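Local coordinates for protein KLLA0E08119p (Kluyveromyces lactis, PDB 3VA7) that probably catalyses the biotin- and ATP-dependent carboxylation of urea to urea-1-carboxylate, this piece of a longer enzyme joining biotin carboxylase, carboxyltransferase and biotin-carrying domains, at residues A[665-670]-A[760-765]; A[728-733]-A[882-887]; A[845-850]-A[891-896]; A[875-880]-A[897-902]. One frame throughout, in Å; residues are numbered along the deposited sequence.

From the N terminus, contact 1 comes first: it closes a loop of 89 residues by pairing strands 662-669 and 756-762 in the A/B part of the carboxyltransferase domain. Contact 2 opens within that loop at 728-733 and reaches forward to 882-887, so it crosses contact 1 and ties the A/B part to the C/D part. Contact 3 joins 845-850 to 891-896 in the C/D sheet; it follows contact 1 in series and crosses contact 2. Contact 4, between 875-880 and 897-902, crosses contacts 2 and 3 and packs the approach to helix 901-912 against the end of that sheet. Contacts 1 and 3 meet at one sodium ion.

Contact 1. Residues A[665-670]-A[760-765]. With NA (sodium ion), chain K.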
loop_
_atom_site.group_PDB
_atom_site.type_symbol
_atom_site.label_atom_id
_atom_site.label_comp_id
_atom_site.label_asym_id
_atom_site.label_seq_id
_atom_site.Cartn_x
_atom_site.Cartn_y
_atom_site.Cartn_z
ATOM N N ILE A 665 17.869 24.700 16.169
ATOM C CA ILE A 665 17.044 24.432 15.014
ATOM C C ILE A 665 16.296 25.668 14.581
ATOM O O ILE A 665 15.451 26.181 15.331
ATOM C CB ILE A 665 16.127 23.214 15.291
ATOM C CG1 ILE A 665 17.015 21.985 15.575
ATOM C CG2 ILE A 665 15.155 22.957 14.116
ATOM C CD1 ILE A 665 16.355 20.682 15.426
ATOM N N GLY A 666 16.607 26.160 13.380
ATOM C CA GLY A 666 16.038 27.432 12.894
ATOM C C GLY A 666 14.587 27.290 12.475
ATOM O O GLY A 666 14.213 26.299 11.823
ATOM N N VAL A 667 13.750 28.253 12.832
ATOM C CA VAL A 667 12.352 28.193 12.463
ATOM C C VAL A 667 11.902 29.587 12.057
ATOM O O VAL A 667 12.520 30.567 12.457
ATOM C CB VAL A 667 11.438 27.795 13.665
ATOM C CG1 VAL A 667 11.800 26.415 14.268
ATOM C CG2 VAL A 667 11.407 28.897 14.729
ATOM N N THR A 668 10.811 29.675 11.289
ATOM C CA THR A 668 10.111 30.924 11.073
ATOM C C THR A 668 8.979 30.991 12.084
ATOM O O THR A 668 8.270 30.022 12.263
ATOM C CB THR A 668 9.606 31.076 9.633
ATOM O OG1 THR A 668 8.611 30.095 9.348
ATOM C CG2 THR A 668 10.730 30.893 8.638
ATOM N N CYS A 669 8.847 32.115 12.775
ATOM C CA CYS A 669 7.767 32.341 13.721
ATOM C C CYS A 669 6.421 32.292 12.995
ATOM O O CYS A 669 6.332 32.780 11.878
ATOM C CB CYS A 669 7.932 33.715 14.395
ATOM S SG CYS A 669 9.563 34.016 15.112
ATOM N N GLY A 670 5.385 31.718 13.627
ATOM C CA GLY A 670 4.048 31.507 12.998
ATOM C C GLY A 670 3.608 30.077 12.656
ATOM O O GLY A 670 4.446 29.252 12.357
ATOM N N ALA A 760 5.298 27.676 15.508
ATOM C CA ALA A 760 6.398 28.090 14.635
ATOM C C ALA A 760 6.560 26.938 13.643
ATOM O O ALA A 760 5.919 25.892 13.849
ATOM C CB ALA A 760 7.667 28.278 15.433
ATOM N N VAL A 761 7.391 27.118 12.599
ATOM C CA VAL A 761 7.653 26.076 11.618
ATOM C C VAL A 761 9.146 26.010 11.251
ATOM O O VAL A 761 9.745 26.993 10.770
ATOM C CB VAL A 761 6.871 26.313 10.296
ATOM C CG1 VAL A 761 7.157 25.174 9.322
ATOM C CG2 VAL A 761 5.319 26.532 10.550
ATOM N N VAL A 762 9.735 24.834 11.466
ATOM C CA VAL A 762 11.087 24.560 11.138
ATOM C C VAL A 762 11.290 24.945 9.671
ATOM O O VAL A 762 10.387 24.670 8.800
ATOM C CB VAL A 762 11.386 23.066 11.375
ATOM C CG1 VAL A 762 12.779 22.720 10.867
ATOM C CG2 VAL A 762 11.212 22.711 12.864
ATOM N N ALA A 763 12.443 25.579 9.370
ATOM C CA ALA A 763 12.621 26.092 8.020
ATOM C C ALA A 763 12.856 24.931 7.113
ATOM O O ALA A 763 13.453 23.984 7.509
ATOM C CB ALA A 763 13.752 27.109 7.922
ATOM N N GLU A 764 12.373 24.998 5.895
ATOM C CA GLU A 764 12.507 23.874 5.008
ATOM C C GLU A 764 13.864 23.203 5.187
ATOM O O GLU A 764 13.947 21.973 5.344
ATOM C CB GLU A 764 12.361 24.343 3.572
ATOM C CG GLU A 764 12.402 23.227 2.543
ATOM C CD GLU A 764 12.053 23.729 1.158
ATOM O OE1 GLU A 764 12.242 22.962 0.201
ATOM O OE2 GLU A 764 11.614 24.916 1.028
ATOM N N ALA A 765 14.905 24.039 5.173
ATOM C CA ALA A 765 16.295 23.634 5.028
ATOM C C ALA A 765 16.845 23.251 6.375
ATOM O O ALA A 765 17.980 22.752 6.456
ATOM C CB ALA A 765 17.108 24.802 4.475
HETATM NA NA NA K . 12.162 27.560 0.711
HETATM O O HOH W 1 11.667 25.938 -1.688
#
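Val667 and Val762 form a non-hydrogen-bonded antiparallel pair, yet their side chains diverge, consistent with the 139° between the directions of the short strand segments. The methyls still find each other across the twist. Val667 has CG1 anti to its carbonyl carbon (chi1 -59°), which sets that methyl 4.0 Å from Val762 CG2; its other methyl, CG2, lies 3.9 Å from Ala760 CB. Ile665 CG2 reaches obliquely over to Val762 CG1.

Regular ladder bonds bracket the pair. Thr668 N donates to Val761 O at 2.9 Å, Val761 N returns a bond to Thr668 O at 3.1 Å, and Ala763 N, just past the strand, closes on Gly666 O. Beyond Cys669 the ladder gives way to a CA-H...O contact from Ala760 CA to Gly670 O. Both strands belong to the curled sheet of the A/B part of the carboxyltransferase domain, where strand 778-783 bonds to Ile665 and Val667 on one flank and Ile736 bonds to Ala760 on the other.

Two residues after the last paired valine, the extended side chain of Glu764 carries OE2 to 2.7 Å from the sodium ion. Water 1, at 2.9 Å from that ion, and Asp845 OD2 of the C/D part are further ligands. The Glu764 and Asp845 carboxylates approach within 3.5 Å (OE2 to OD2), so the cation, together with the salt bridge from Arg846 to Glu764, probably offsets their repulsion and lets the strand end tie the two parts together.

Contact 2. Residues A[728-733]-A[882-887]; sequences DYVYSL and EMSQGV. With BTI (5-(hexahydro-2-oxo-1H-thieno[3,4-D]imidazol-6-yl)pentanal), chain B.
Val730 turns both of its methyls on Ser884, and its torsion explains how. With CG1 anti to the backbone N (chi1 -174°) and CG2 anti to the carbonyl carbon, the fork is presented to the serine methylene: Ser884 CB is 3.9 Å from Val730 CG1 and 3.8 Å from CG2. The second branch also rests against the carbonyl oxygens of Ser884 and Gln885. Val887 has CG2 anti to its carbonyl carbon (chi1 162°), 3.5 Å from Asp728 O, the oxygen that accepts from Val887 N; its approach to Asp728 CB, at 4.2 Å, is looser.

The backbones are joined once directly, by Val887 N to Asp728 O at 2.9 Å, and once through water 2, which accepts from Val730 N and donates to Ser884 O. The carboxylate of Asp728 is engaged elsewhere, with Lys1012 and Tyr1044, close to the bound urea. Tyr731 belongs to the biotin pocket, and its OH is hydrogen-bonded to Phe756 N.

The contact thus bridges the A/B and C/D parts of the carboxyltransferase domain: strand 725-730, paired with 753-754, packs beside the end of edge strand 880-885 and the residues just after it, without a ladder between them; strand 889-894 and helix 859-875 flank 880-885.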
loop_
_atom_site.group_PDB
_atom_site.type_symbol
_atom_site.label_atom_id
_atom_site.label_comp_id
_atom_site.label_asym_id
_atom_site.label_seq_id
_atom_site.Cartn_x
_atom_site.Cartn_y
_atom_site.Cartn_z
ATOM N N ASP A 728 -10.166 23.437 12.461
ATOM C CA ASP A 728 -9.207 22.669 11.661
ATOM C C ASP A 728 -8.806 23.432 10.398
ATOM O O ASP A 728 -9.678 24.024 9.716
ATOM C CB ASP A 728 -9.757 21.249 11.383
ATOM C CG ASP A 728 -10.137 20.496 12.679
ATOM O OD1 ASP A 728 -9.804 19.296 12.784
ATOM O OD2 ASP A 728 -10.735 21.123 13.614
ATOM N N TYR A 729 -7.480 23.453 10.153
ATOM C CA TYR A 729 -6.805 24.261 9.123
ATOM C C TYR A 729 -5.614 23.419 8.779
ATOM O O TYR A 729 -5.289 22.505 9.539
ATOM C CB TYR A 729 -6.360 25.664 9.659
ATOM C CG TYR A 729 -5.296 25.550 10.720
ATOM C CD1 TYR A 729 -5.636 25.390 12.038
ATOM C CD2 TYR A 729 -3.951 25.534 10.381
ATOM C CE1 TYR A 729 -4.666 25.252 13.027
ATOM C CE2 TYR A 729 -2.969 25.418 11.337
ATOM C CZ TYR A 729 -3.321 25.248 12.676
ATOM O OH TYR A 729 -2.335 25.077 13.652
ATOM N N VAL A 730 -4.960 23.706 7.665
ATOM C CA VAL A 730 -3.926 22.805 7.129
ATOM C C VAL A 730 -2.583 23.258 7.618
ATOM O O VAL A 730 -2.304 24.464 7.720
ATOM C CB VAL A 730 -3.941 22.693 5.632
ATOM C CG1 VAL A 730 -2.940 21.634 5.165
ATOM C CG2 VAL A 730 -5.381 22.330 5.153
ATOM N N TYR A 731 -1.774 22.306 8.007
ATOM C CA TYR A 731 -0.572 22.635 8.719
ATOM C C TYR A 731 0.549 22.729 7.717
ATOM O O TYR A 731 0.466 22.188 6.607
ATOM C CB TYR A 731 -0.174 21.491 9.642
ATOM C CG TYR A 731 -1.054 21.203 10.795
ATOM C CD1 TYR A 731 -1.887 22.166 11.337
ATOM C CD2 TYR A 731 -1.006 19.951 11.404
ATOM C CE1 TYR A 731 -2.709 21.866 12.484
ATOM C CE2 TYR A 731 -1.781 19.638 12.509
ATOM C CZ TYR A 731 -2.620 20.578 13.064
ATOM O OH TYR A 731 -3.360 20.225 14.194
ATOM N N SER A 732 1.649 23.291 8.169
ATOM C CA SER A 732 2.857 23.337 7.347
ATOM C C SER A 732 3.824 22.224 7.690
ATOM O O SER A 732 4.051 21.940 8.863
ATOM C CB SER A 732 3.562 24.677 7.590
ATOM O OG SER A 732 2.771 25.739 7.082
ATOM N N LEU A 733 4.413 21.606 6.676
ATOM C CA LEU A 733 5.596 20.794 6.911
ATOM C C LEU A 733 6.558 21.554 7.845
ATOM O O LEU A 733 6.935 22.745 7.602
ATOM C CB LEU A 733 6.266 20.504 5.608
ATOM C CG LEU A 733 6.127 19.121 5.007
ATOM C CD1 LEU A 733 5.374 18.085 5.899
ATOM C CD2 LEU A 733 5.531 19.226 3.577
ATOM N N GLU A 882 0.376 25.083 -4.292
ATOM C CA GLU A 882 -0.771 24.290 -3.875
ATOM C C GLU A 882 -1.578 25.073 -2.823
ATOM O O GLU A 882 -1.023 25.698 -1.927
ATOM C CB GLU A 882 -0.320 22.915 -3.365
ATOM C CG GLU A 882 -1.433 22.136 -2.763
ATOM C CD GLU A 882 -1.112 20.671 -2.447
ATOM O OE1 GLU A 882 -2.054 19.868 -2.522
ATOM O OE2 GLU A 882 0.028 20.334 -2.079
ATOM N N MET A 883 -2.891 25.102 -2.991
ATOM C CA MET A 883 -3.749 25.758 -2.015
ATOM C C MET A 883 -4.573 24.686 -1.350
ATOM O O MET A 883 -5.276 23.911 -2.041
ATOM C CB MET A 883 -4.633 26.803 -2.692
ATOM C CG MET A 883 -3.821 27.705 -3.525
ATOM S SD MET A 883 -4.691 28.748 -4.702
ATOM C CE MET A 883 -5.306 29.918 -3.533
ATOM N N SER A 884 -4.500 24.661 -0.024
ATOM C CA SER A 884 -5.112 23.606 0.775
ATOM C C SER A 884 -6.272 24.058 1.652
ATOM O O SER A 884 -6.040 24.758 2.612
ATOM C CB SER A 884 -4.019 23.005 1.627
ATOM O OG SER A 884 -3.156 22.338 0.751
ATOM N N GLN A 885 -7.506 23.658 1.316
ATOM C CA GLN A 885 -8.721 24.032 2.098
ATOM C C GLN A 885 -8.840 23.469 3.531
ATOM O O GLN A 885 -8.770 22.229 3.739
ATOM C CB GLN A 885 -9.991 23.602 1.373
ATOM C CG GLN A 885 -10.741 24.732 0.947
ATOM C CD GLN A 885 -12.214 24.518 0.721
ATOM O OE1 GLN A 885 -13.040 24.971 1.522
ATOM N NE2 GLN A 885 -12.560 23.946 -0.435
ATOM N N GLY A 886 -9.053 24.383 4.484
ATOM C CA GLY A 886 -9.488 24.015 5.815
ATOM C C GLY A 886 -10.873 24.585 6.136
ATOM O O GLY A 886 -11.583 25.053 5.258
ATOM N N VAL A 887 -11.242 24.608 7.405
ATOM C CA VAL A 887 -12.600 24.945 7.761
ATOM C C VAL A 887 -12.931 26.409 7.495
ATOM O O VAL A 887 -14.010 26.718 6.976
ATOM C CB VAL A 887 -12.898 24.563 9.218
ATOM C CG1 VAL A 887 -14.155 25.322 9.733
ATOM C CG2 VAL A 887 -13.001 23.004 9.327
HETATM C C11 BTI B . 3.231 11.527 16.450
HETATM O O11 BTI B . 2.419 11.152 17.351
HETATM C C10 BTI B . 2.967 12.680 15.436
HETATM C C9 BTI B . 1.555 13.236 15.611
HETATM C C8 BTI B . 1.265 14.557 14.914
HETATM C C7 BTI B . 0.064 15.346 15.476
HETATM C C2 BTI B . -1.211 14.545 15.644
HETATM S S1 BTI B . -1.795 13.850 14.127
HETATM C C6 BTI B . -3.461 13.731 14.673
HETATM C C5 BTI B . -3.680 14.776 15.745
HETATM N N3 BTI B . -4.323 15.835 15.011
HETATM C C3 BTI B . -3.531 16.866 14.881
HETATM O O3 BTI B . -3.893 17.990 14.296
HETATM N N2 BTI B . -2.357 16.666 15.442
HETATM C C4 BTI B . -2.347 15.404 16.173
HETATM O O HOH W 2 -6.303 25.543 5.751
#

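Contact 3. Residues A[845-850]-A[891-896]. With NA (sodium ion), chain K.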
loop_
_atom_site.group_PDB
_atom_site.type_symbol
_atom_site.label_atom_id
_atom_site.label_comp_id
_atom_site.label_asym_id
_atom_site.label_seq_id
_atom_site.Cartn_x
_atom_site.Cartn_y
_atom_site.Cartn_z
ATOM N N ASP A 845 8.744 28.978 5.879
ATOM C CA ASP A 845 9.511 29.286 4.683
ATOM C C ASP A 845 8.654 29.204 3.332
ATOM O O ASP A 845 8.956 29.862 2.341
ATOM C CB ASP A 845 10.618 28.184 4.792
ATOM C CG ASP A 845 11.685 28.339 3.813
ATOM O OD1 ASP A 845 12.768 28.722 4.218
ATOM O OD2 ASP A 845 11.519 28.061 2.594
ATOM N N ARG A 846 7.624 28.343 3.300
ATOM C CA ARG A 846 6.960 27.915 2.045
ATOM C C ARG A 846 5.461 28.245 1.947
ATOM O O ARG A 846 4.798 27.866 0.967
ATOM C CB ARG A 846 7.066 26.390 1.846
ATOM C CG ARG A 846 8.350 25.897 1.205
ATOM C CD ARG A 846 8.472 24.417 1.233
ATOM N NE ARG A 846 8.689 23.958 2.604
ATOM C CZ ARG A 846 8.846 22.675 2.953
ATOM N NH1 ARG A 846 8.821 21.714 2.024
ATOM N NH2 ARG A 846 9.088 22.371 4.219
ATOM N N TYR A 847 4.903 28.930 2.939
ATOM C CA TYR A 847 3.475 29.109 2.891
ATOM C C TYR A 847 3.029 30.269 3.695
ATOM O O TYR A 847 3.663 30.636 4.709
ATOM C CB TYR A 847 2.745 27.973 3.606
ATOM C CG TYR A 847 3.232 26.563 3.516
ATOM C CD1 TYR A 847 4.398 26.123 4.215
ATOM C CD2 TYR A 847 2.476 25.646 2.803
ATOM C CE1 TYR A 847 4.796 24.824 4.154
ATOM C CE2 TYR A 847 2.837 24.324 2.752
ATOM C CZ TYR A 847 3.974 23.909 3.433
ATOM O OH TYR A 847 4.245 22.585 3.306
ATOM N N ILE A 848 1.862 30.753 3.285
ATOM C CA ILE A 848 1.136 31.781 3.993
ATOM C C ILE A 848 -0.219 31.162 4.309
ATOM O O ILE A 848 -0.869 30.603 3.436
ATOM C CB ILE A 848 0.933 33.061 3.090
ATOM C CG1 ILE A 848 2.293 33.772 2.773
ATOM C CG2 ILE A 848 -0.067 34.002 3.682
ATOM C CD1 ILE A 848 2.140 35.244 2.095
ATOM N N LEU A 849 -0.624 31.233 5.566
ATOM C CA LEU A 849 -1.926 30.779 5.953
ATOM C C LEU A 849 -2.942 31.935 5.903
ATOM O O LEU A 849 -2.731 32.954 6.571
ATOM C CB LEU A 849 -1.809 30.198 7.363
ATOM C CG LEU A 849 -3.084 29.601 8.000
ATOM C CD1 LEU A 849 -3.518 28.325 7.306
ATOM C CD2 LEU A 849 -2.903 29.361 9.518
ATOM N N VAL A 850 -4.038 31.781 5.159
ATOM C CA VAL A 850 -5.104 32.821 5.087
ATOM C C VAL A 850 -6.263 32.387 5.981
ATOM O O VAL A 850 -6.871 31.322 5.759
ATOM C CB VAL A 850 -5.669 32.981 3.613
ATOM C CG1 VAL A 850 -6.714 34.028 3.517
ATOM C CG2 VAL A 850 -4.597 33.314 2.646
ATOM N N LEU A 891 -4.391 27.170 3.027
ATOM C CA LEU A 891 -2.972 27.349 3.161
ATOM C C LEU A 891 -2.403 27.414 1.750
ATOM O O LEU A 891 -2.730 26.588 0.904
ATOM C CB LEU A 891 -2.392 26.211 3.985
ATOM C CG LEU A 891 -0.890 26.224 4.105
ATOM C CD1 LEU A 891 -0.448 27.291 5.105
ATOM C CD2 LEU A 891 -0.401 24.847 4.452
ATOM N N ILE A 892 -1.562 28.407 1.517
ATOM C CA ILE A 892 -1.030 28.660 0.221
ATOM C C ILE A 892 0.455 28.399 0.208
ATOM O O ILE A 892 1.216 29.079 0.933
ATOM C CB ILE A 892 -1.289 30.114 -0.114
ATOM C CG1 ILE A 892 -2.749 30.252 -0.486
ATOM C CG2 ILE A 892 -0.455 30.550 -1.321
ATOM C CD1 ILE A 892 -3.339 31.376 0.043
ATOM N N GLU A 893 0.865 27.412 -0.590
ATOM C CA GLU A 893 2.272 27.061 -0.660
ATOM C C GLU A 893 2.865 27.741 -1.847
ATOM O O GLU A 893 2.261 27.717 -2.960
ATOM C CB GLU A 893 2.532 25.548 -0.750
ATOM C CG GLU A 893 4.022 25.170 -0.590
ATOM C CD GLU A 893 4.346 23.678 -0.856
ATOM O OE1 GLU A 893 3.431 22.852 -0.957
ATOM O OE2 GLU A 893 5.543 23.318 -0.995
ATOM N N PHE A 894 4.039 28.346 -1.642
ATOM C CA PHE A 894 4.717 28.966 -2.774
ATOM C C PHE A 894 6.150 28.523 -2.995
ATOM O O PHE A 894 6.821 27.924 -2.129
ATOM C CB PHE A 894 4.626 30.496 -2.724
ATOM C CG PHE A 894 5.194 31.130 -1.436
ATOM C CD1 PHE A 894 6.405 31.853 -1.469
ATOM C CD2 PHE A 894 4.494 31.029 -0.206
ATOM C CE1 PHE A 894 6.918 32.455 -0.302
ATOM C CE2 PHE A 894 4.993 31.610 0.987
ATOM C CZ PHE A 894 6.212 32.321 0.940
ATOM N N ASP A 895 6.599 28.850 -4.196
ATOM C CA ASP A 895 7.970 28.684 -4.623
ATOM C C ASP A 895 8.653 30.056 -4.580
ATOM O O ASP A 895 8.456 30.877 -5.457
ATOM C CB ASP A 895 7.949 28.164 -6.051
ATOM C CG ASP A 895 9.298 27.745 -6.523
ATOM O OD1 ASP A 895 10.316 28.188 -5.906
ATOM O OD2 ASP A 895 9.328 26.975 -7.515
ATOM N N GLY A 896 9.462 30.273 -3.558
ATOM C CA GLY A 896 10.197 31.521 -3.316
ATOM C C GLY A 896 11.165 31.946 -4.417
ATOM O O GLY A 896 11.512 33.128 -4.543
HETATM NA NA NA K . 12.162 27.560 0.711
HETATM O O HOH W 3 9.536 28.920 -0.650
HETATM O O HOH W 4 7.468 21.453 -0.780
HETATM O O HOH W 5 2.788 21.074 1.732
HETATM O O HOH W 1 11.667 25.938 -1.688
#
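Two neighbouring antiparallel strands of the five-stranded sheet in the C/D part of the carboxyltransferase domain meet here, Tyr847 facing Glu893 and Leu849 facing Leu891, with Ile848 and Ile892 as the hydrogen-bonded pair between them. Ile848 N donates to Ile892 O at 3.0 Å, and Ile892 N answers to Ile848 O; Phe894 N extends the ladder to Arg846 O.

On the face bearing Tyr847, the side chain of Leu891 crosses the tyrosine obliquely, its CD2 near ring atoms CD2 and CE2, which also meet Glu893 CB and CG; Leu891 CD1 touches Leu849 CD1 at 3.9 Å. The opposite face, bearing Ile848 and Ile892, is apolar: Val850 CG2 packs on Ile892 CD1, and Ile848 CG1 lies 3.9 Å from Phe894 CE2. The phenylalanine ring is swung between its own backbone N and carbonyl carbon (chi1 57°), which brings CE2 beside Tyr847 N and CD2 beside Arg846 O; Leu904 of helix 901-912 packs on Ile848, Ile892 and Phe894.

Just before the strand, Asp845 OD2 binds the sodium ion at 2.0 Å. Arg846 and Glu893 run side by side with their charged planes 84° apart and no direct ion pair; instead water 4 accepts from Arg846 NH1 and donates to Glu893 OE2 at 2.7 Å.

Contact 4. Residues A[875-880]-A[897-902]; sequences HQTVGI and SKINQK
This is a small van der Waals contact between two connecting segments in the C/D part of the carboxyltransferase domain, one leaving helix 859-875 and the other leading into helix 901-912. No hydrogen bond crosses it. Its centre is Gly879, whose bare CA is met by two neighbouring residues: Ile899 CG2 stands 3.6 Å from it and Lys898 CB 3.7 Å. The glycine has a positive phi (104°), and its backbone turns there into strand 880-885.

Ile899 does most of the apolar work. Its CG1 is anti to the backbone N (chi1 180°), which puts CG2 between the backbone N and the carbonyl carbon, where it meets Gly879 CA. The other arm runs on extended, and CD1 lies 3.8 Å from Val878 O and a looser 4.3 Å from Thr877 CG2.

Between the segments the chain makes a beta hairpin, strands 880-885 and 889-894, within a helix-strand-strand-helix succession; the contact brings together the residues entering the hairpin and those leaving it. A backbone hydrogen bond between Gly879 and Asp895 ties the same end, and Ile899 also packs on Phe894 and Leu904.

On the exposed side, Val878 and Lys898 cross at about a right angle, with Val878 CG1 4.1 Å from Lys898 CD. The lysine chain is bent at chi2, chi3 and chi4, its end leads away from the contact, and NZ forms a long, weak ion pair with Asp895. Thr877 OG1 is hydrogen-bonded to Tyr911 OH, on helix 901-912.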
loop_
_atom_site.group_PDB
_atom_site.type_symbol
_atom_site.label_atom_id
_atom_site.label_comp_id
_atom_site.label_asym_id
_atom_site.label_seq_id
_atom_site.Cartn_x
_atom_site.Cartn_y
_atom_site.Cartn_z
ATOM N N HIS A 875 -6.170 34.302 -12.371
ATOM C CA HIS A 875 -4.993 35.095 -12.655
ATOM C C HIS A 875 -3.839 34.223 -13.055
ATOM O O HIS A 875 -2.806 34.730 -13.442
ATOM C CB HIS A 875 -4.575 35.893 -11.441
ATOM C CG HIS A 875 -5.532 36.979 -11.126
ATOM N ND1 HIS A 875 -5.331 38.285 -11.527
ATOM C CD2 HIS A 875 -6.722 36.949 -10.494
ATOM C CE1 HIS A 875 -6.357 39.011 -11.131
ATOM N NE2 HIS A 875 -7.202 38.234 -10.480
ATOM N N GLN A 876 -3.983 32.910 -12.914
ATOM C CA GLN A 876 -2.920 31.996 -13.302
ATOM C C GLN A 876 -1.610 32.418 -12.605
ATOM O O GLN A 876 -0.548 32.277 -13.157
ATOM C CB GLN A 876 -2.737 31.978 -14.838
ATOM C CG GLN A 876 -3.977 31.665 -15.680
ATOM C CD GLN A 876 -3.752 31.911 -17.221
ATOM O OE1 GLN A 876 -3.370 33.037 -17.691
ATOM N NE2 GLN A 876 -3.993 30.855 -18.004
ATOM N N THR A 877 -1.695 32.891 -11.371
ATOM C CA THR A 877 -0.543 33.420 -10.726
ATOM C C THR A 877 0.662 32.538 -10.831
ATOM O O THR A 877 0.575 31.401 -10.468
ATOM C CB THR A 877 -0.777 33.607 -9.207
ATOM O OG1 THR A 877 -2.026 34.260 -8.966
ATOM C CG2 THR A 877 0.421 34.409 -8.575
ATOM N N VAL A 878 1.805 33.068 -11.261
ATOM C CA VAL A 878 3.078 32.336 -11.191
ATOM C C VAL A 878 3.600 32.190 -9.743
ATOM O O VAL A 878 3.514 33.114 -8.915
ATOM C CB VAL A 878 4.146 33.022 -12.134
ATOM C CG1 VAL A 878 5.609 32.570 -11.853
ATOM C CG2 VAL A 878 3.791 32.759 -13.569
ATOM N N GLY A 879 4.145 31.029 -9.436
ATOM C CA GLY A 879 4.784 30.845 -8.131
ATOM C C GLY A 879 4.024 30.054 -7.088
ATOM O O GLY A 879 4.616 29.510 -6.177
ATOM N N ILE A 880 2.712 29.962 -7.239
ATOM C CA ILE A 880 1.868 29.275 -6.298
ATOM C C ILE A 880 1.904 27.780 -6.512
ATOM O O ILE A 880 1.669 27.306 -7.620
ATOM C CB ILE A 880 0.449 29.846 -6.355
ATOM C CG1 ILE A 880 0.366 30.953 -5.287
ATOM C CG2 ILE A 880 -0.574 28.732 -6.126
ATOM C CD1 ILE A 880 -0.486 32.089 -5.621
ATOM N N SER A 897 11.586 30.980 -5.220
ATOM C CA SER A 897 12.371 31.296 -6.379
ATOM C C SER A 897 11.492 31.886 -7.518
ATOM O O SER A 897 12.033 32.483 -8.473
ATOM C CB SER A 897 13.167 30.063 -6.824
ATOM O OG SER A 897 12.476 29.299 -7.786
ATOM N N LYS A 898 10.161 31.751 -7.404
ATOM C CA LYS A 898 9.238 32.327 -8.406
ATOM C C LYS A 898 8.432 33.553 -7.947
ATOM O O LYS A 898 8.091 34.422 -8.797
ATOM C CB LYS A 898 8.301 31.296 -9.018
ATOM C CG LYS A 898 8.974 30.021 -9.553
ATOM C CD LYS A 898 8.198 29.582 -10.779
ATOM C CE LYS A 898 8.157 28.097 -10.947
ATOM N NZ LYS A 898 9.540 27.668 -10.902
ATOM N N ILE A 899 8.202 33.680 -6.636
ATOM C CA ILE A 899 7.410 34.764 -6.060
ATOM C C ILE A 899 7.835 34.819 -4.625
ATOM O O ILE A 899 7.971 33.765 -4.050
ATOM C CB ILE A 899 5.871 34.450 -6.162
ATOM C CG1 ILE A 899 5.038 35.578 -5.558
ATOM C CG2 ILE A 899 5.552 33.111 -5.473
ATOM C CD1 ILE A 899 3.559 35.532 -5.930
ATOM N N ASN A 900 8.099 35.999 -4.054
ATOM C CA ASN A 900 8.532 36.082 -2.657
ATOM C C ASN A 900 7.364 36.307 -1.740
ATOM O O ASN A 900 6.262 36.608 -2.197
ATOM C CB ASN A 900 9.611 37.151 -2.402
ATOM C CG ASN A 900 9.185 38.556 -2.839
ATOM O OD1 ASN A 900 9.659 39.040 -3.868
ATOM N ND2 ASN A 900 8.279 39.201 -2.095
ATOM N N GLN A 901 7.606 36.197 -0.448
ATOM C CA GLN A 901 6.571 36.333 0.535
ATOM C C GLN A 901 5.761 37.609 0.369
ATOM O O GLN A 901 4.510 37.574 0.366
ATOM C CB GLN A 901 7.182 36.283 1.941
ATOM C CG GLN A 901 6.222 35.913 3.008
ATOM C CD GLN A 901 6.811 36.070 4.402
ATOM O OE1 GLN A 901 7.260 37.165 4.804
ATOM N NE2 GLN A 901 6.794 34.971 5.171
ATOM N N LYS A 902 6.469 38.734 0.242
ATOM C CA LYS A 902 5.840 40.039 0.205
ATOM C C LYS A 902 4.943 40.136 -0.994
ATOM O O LYS A 902 3.815 40.598 -0.859
ATOM C CB LYS A 902 6.881 41.157 0.183
ATOM C CG LYS A 902 7.421 41.551 1.564
ATOM C CD LYS A 902 8.380 42.778 1.443
ATOM C CE LYS A 902 9.045 43.149 2.817
ATOM N NZ LYS A 902 9.781 44.469 2.705
#